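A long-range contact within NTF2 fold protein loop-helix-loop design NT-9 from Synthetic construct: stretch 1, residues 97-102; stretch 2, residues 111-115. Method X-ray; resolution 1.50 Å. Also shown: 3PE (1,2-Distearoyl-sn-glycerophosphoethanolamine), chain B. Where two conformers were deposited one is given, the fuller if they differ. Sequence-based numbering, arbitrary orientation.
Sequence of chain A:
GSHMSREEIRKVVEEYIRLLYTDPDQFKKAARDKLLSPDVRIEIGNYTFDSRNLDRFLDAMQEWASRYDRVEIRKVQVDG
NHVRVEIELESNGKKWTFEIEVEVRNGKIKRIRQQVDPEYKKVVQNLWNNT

Stretch 1 97-102: TFEIEV
Stretch 2 (111-115) RIRQQ

Two extended strands, 97-102 and 111-114, run antiparallel, their N-to-C directions 147° apart and their axes 4.7 Å apart at closest approach, burying 377 Å² between the stretches. The register sets Val102 against Ile112 (CA-CA 4.6 Å), Glu101 against Arg113 (5.2 Å) and Ile100 against Gln114 (4.9 Å). Phi/psi values are typically beta, for example -110/135 at Glu101 and -129/135 at Ile112.

Arg111 (chi1 to chi3 all t) contributes mainly backbone: its O lies 3.2 Å from Val102 CA in a CA-H...O contact, while its side-chain end leads away. Ile112 (chi1 m, chi2 t) forms the non-hydrogen-bonded pair with Val102 (chi1 t), both side chains on one face of the sheet. Ile112 CG1 lies 4.2 Å from Val102 CG2, and Ile112 CG2 packs 3.9 Å from CG2 of Ile100 (chi1 p, chi2 t); Ile112 CD1 also approaches lipid C2C of 3PE at 3.8 Å.

Arg113 (chi1 t, chi2 t) and Glu101 (chi1 -99°, between wells) point to the other face and form the hydrogen-bonded pair, whose CA atoms lie farther apart than those of Val102 and Ile112: Glu101 N donates to Arg113 O (3.0 Å, 174°), and Arg113 N to Glu101 O (2.8 Å, 153°). Each carbonyl also takes a CA-H...O contact, Arg113 O from Ile100 CA (3.5 Å) and Glu101 O from Ile112 CA (3.3 Å).

Gln114 (chi1 t, chi2 t, chi3 7°) extends its side chain past Ile100 to Phe98 (chi1 t, chi2 63°), placing NE2 at the ring edge, 3.6 Å from Phe98 CD1. Gln114 NE2 also donates to water 1 (3.1 Å to its O), which accepts from Glu99 N and donates to Thr97 O, and makes a weak hydrogen bond to 3PE O31 (3.3 Å). At Gln115, beyond the strand, direct contact ceases; water 2 bridges instead, accepting from Gln115 N and donating to Glu99 O, with its O 2.8 Å from each atom.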

# COMPACT_ATOMS: atom_id res chain seq x y z
N THR A 97 7.48 -5.54 -8.48
CA THR A 97 7.99 -4.97 -7.25
C THR A 97 7.16 -3.76 -6.89
O THR A 97 7.09 -2.80 -7.67
CB THR A 97 9.46 -4.62 -7.35
OG1 THR A 97 10.15 -5.73 -7.92
CG2 THR A 97 9.98 -4.35 -5.97
N PHE A 98 6.48 -3.84 -5.75
CA PHE A 98 5.65 -2.79 -5.17
C PHE A 98 6.51 -2.10 -4.12
O PHE A 98 6.80 -2.69 -3.07
CB PHE A 98 4.40 -3.43 -4.57
CG PHE A 98 3.52 -2.49 -3.83
CD1 PHE A 98 2.90 -1.44 -4.47
CD2 PHE A 98 3.30 -2.65 -2.48
CE1 PHE A 98 2.07 -0.60 -3.79
CE2 PHE A 98 2.48 -1.79 -1.80
CZ PHE A 98 1.85 -0.77 -2.48
N GLU A 99 7.00 -0.90 -4.43
CA GLU A 99 7.91 -0.21 -3.54
C GLU A 99 7.29 1.11 -3.12
O GLU A 99 6.87 1.88 -3.99
CB GLU A 99 9.26 0.10 -4.20
CG GLU A 99 10.15 0.95 -3.29
CD GLU A 99 11.61 1.09 -3.73
OE1 GLU A 99 11.89 0.90 -4.94
OE2 GLU A 99 12.46 1.38 -2.86
N ILE A 100 7.26 1.39 -1.82
CA ILE A 100 6.61 2.60 -1.35
C ILE A 100 7.44 3.25 -0.27
O ILE A 100 8.16 2.60 0.49
CB ILE A 100 5.17 2.39 -0.80
CG1 ILE A 100 5.13 1.38 0.34
CG2 ILE A 100 4.23 2.03 -1.98
CD1 ILE A 100 3.71 1.33 1.04
N GLU A 101 7.34 4.57 -0.24
CA GLU A 101 7.89 5.40 0.80
C GLU A 101 6.74 5.95 1.60
O GLU A 101 5.79 6.47 1.03
CB GLU A 101 8.63 6.58 0.23
CG GLU A 101 10.08 6.51 0.12
CD GLU A 101 10.62 7.84 -0.44
OE1 GLU A 101 10.19 8.27 -1.56
OE2 GLU A 101 11.43 8.47 0.25
N VAL A 102 6.85 5.93 2.93
CA VAL A 102 5.75 6.23 3.83
C VAL A 102 6.24 7.22 4.87
O VAL A 102 7.39 7.12 5.32
CB VAL A 102 5.30 4.94 4.52
CG1 VAL A 102 4.28 5.20 5.53
CG2 VAL A 102 4.74 3.96 3.51
N ARG A 111 1.49 9.93 4.52
CA ARG A 111 1.86 10.05 3.12
C ARG A 111 2.37 8.71 2.63
O ARG A 111 3.14 8.05 3.34
CB ARG A 111 2.93 11.16 2.96
CG ARG A 111 3.05 11.72 1.61
CD ARG A 111 3.94 12.95 1.63
NE ARG A 111 4.34 13.18 0.26
CZ ARG A 111 5.41 13.87 -0.08
NH1 ARG A 111 6.15 14.42 0.87
NH2 ARG A 111 5.72 14.02 -1.35
N ILE A 112 2.01 8.34 1.40
CA ILE A 112 2.56 7.19 0.68
C ILE A 112 2.98 7.73 -0.67
O ILE A 112 2.21 8.47 -1.29
CB ILE A 112 1.55 6.04 0.48
CG1 ILE A 112 1.17 5.47 1.84
CG2 ILE A 112 2.12 5.01 -0.48
CD1 ILE A 112 0.06 4.48 1.82
N ARG A 113 4.16 7.36 -1.13
CA ARG A 113 4.62 7.76 -2.46
C ARG A 113 5.15 6.53 -3.17
O ARG A 113 5.96 5.79 -2.62
CB ARG A 113 5.69 8.86 -2.34
CG ARG A 113 5.98 9.65 -3.62
CD ARG A 113 6.86 10.92 -3.36
NE ARG A 113 6.13 12.17 -3.54
CZ ARG A 113 6.47 13.16 -4.36
NH1 ARG A 113 5.73 14.26 -4.44
NH2 ARG A 113 7.56 13.08 -5.11
N GLN A 114 4.66 6.28 -4.38
CA GLN A 114 5.08 5.20 -5.25
C GLN A 114 5.47 5.81 -6.58
O GLN A 114 4.78 6.71 -7.07
CB GLN A 114 3.94 4.18 -5.41
CG GLN A 114 4.28 2.95 -6.22
CD GLN A 114 3.10 2.01 -6.52
OE1 GLN A 114 1.94 2.29 -6.24
NE2 GLN A 114 3.42 0.89 -7.13
N GLN A 115 6.53 5.32 -7.20
CA GLN A 115 6.81 5.67 -8.58
C GLN A 115 6.20 4.62 -9.49
O GLN A 115 6.03 3.45 -9.14
CB GLN A 115 8.31 5.81 -8.82
CG GLN A 115 8.67 6.40 -10.22
CD GLN A 115 7.90 7.69 -10.62
OE1 GLN A 115 6.68 7.67 -10.89
NE2 GLN A 115 8.62 8.81 -10.69
P 3PE B . 6.82 -3.50 -11.70
N 3PE B . 8.53 0.50 -11.19
O11 3PE B . 5.53 -3.31 -10.70
O12 3PE B . 7.74 -4.57 -11.17
O13 3PE B . 7.71 -2.09 -11.67
O14 3PE B . 6.41 -3.74 -13.16
C11 3PE B . 8.49 -1.80 -10.54
C12 3PE B . 9.39 -0.61 -10.83
C1 3PE B . 4.55 -2.39 -11.08
C2 3PE B . 3.33 -2.47 -10.15
C3 3PE B . 3.87 -2.61 -8.73
O31 3PE B . 2.89 -2.35 -7.78
O32 3PE B . 1.89 -4.24 -8.44
C31 3PE B . 1.84 -3.28 -7.76
C32 3PE B . 0.65 -3.04 -6.85
C33 3PE B . -0.20 -4.29 -6.62
C34 3PE B . -0.73 -4.17 -5.19
C35 3PE B . -1.92 -5.09 -4.94
C36 3PE B . -1.51 -6.16 -3.91
C37 3PE B . -1.51 -5.61 -2.48
C38 3PE B . -0.20 -4.91 -2.10
C39 3PE B . 0.15 -5.08 -0.61
C3A 3PE B . -0.82 -4.31 0.30
C3B 3PE B . -0.29 -4.18 1.73
C3C 3PE B . 0.26 -2.77 1.96
C3D 3PE B . 0.51 -2.51 3.45
C3E 3PE B . 1.24 -1.17 3.60
C3F 3PE B . 1.91 -1.07 4.98
C3G 3PE B . 2.71 0.23 5.10
C3H 3PE B . 3.88 0.15 6.09
C3I 3PE B . 3.45 0.26 7.55
O21 3PE B . 2.58 -1.29 -10.30
O22 3PE B . 0.72 -2.36 -11.05
C21 3PE B . 1.27 -1.33 -10.83
C22 3PE B . 0.57 0.02 -11.12
C23 3PE B . -0.61 0.30 -10.19
C24 3PE B . -0.18 0.71 -8.77
C25 3PE B . -1.37 0.83 -7.81
C26 3PE B . -0.83 0.72 -6.38
C27 3PE B . -1.93 0.63 -5.32
C28 3PE B . -1.32 0.42 -3.93
C29 3PE B . -0.83 1.69 -3.21
C2A 3PE B . -0.52 1.43 -1.72
C2B 3PE B . -1.64 1.89 -0.78
C2C 3PE B . -1.51 1.22 0.59
C2D 3PE B . -2.90 1.06 1.20
C2E 3PE B . -2.86 0.59 2.64
C2F 3PE B . -2.77 -0.93 2.72
O HOH W 1 6.31 -0.19 -7.13
O HOH W 2 8.18 3.38 -6.01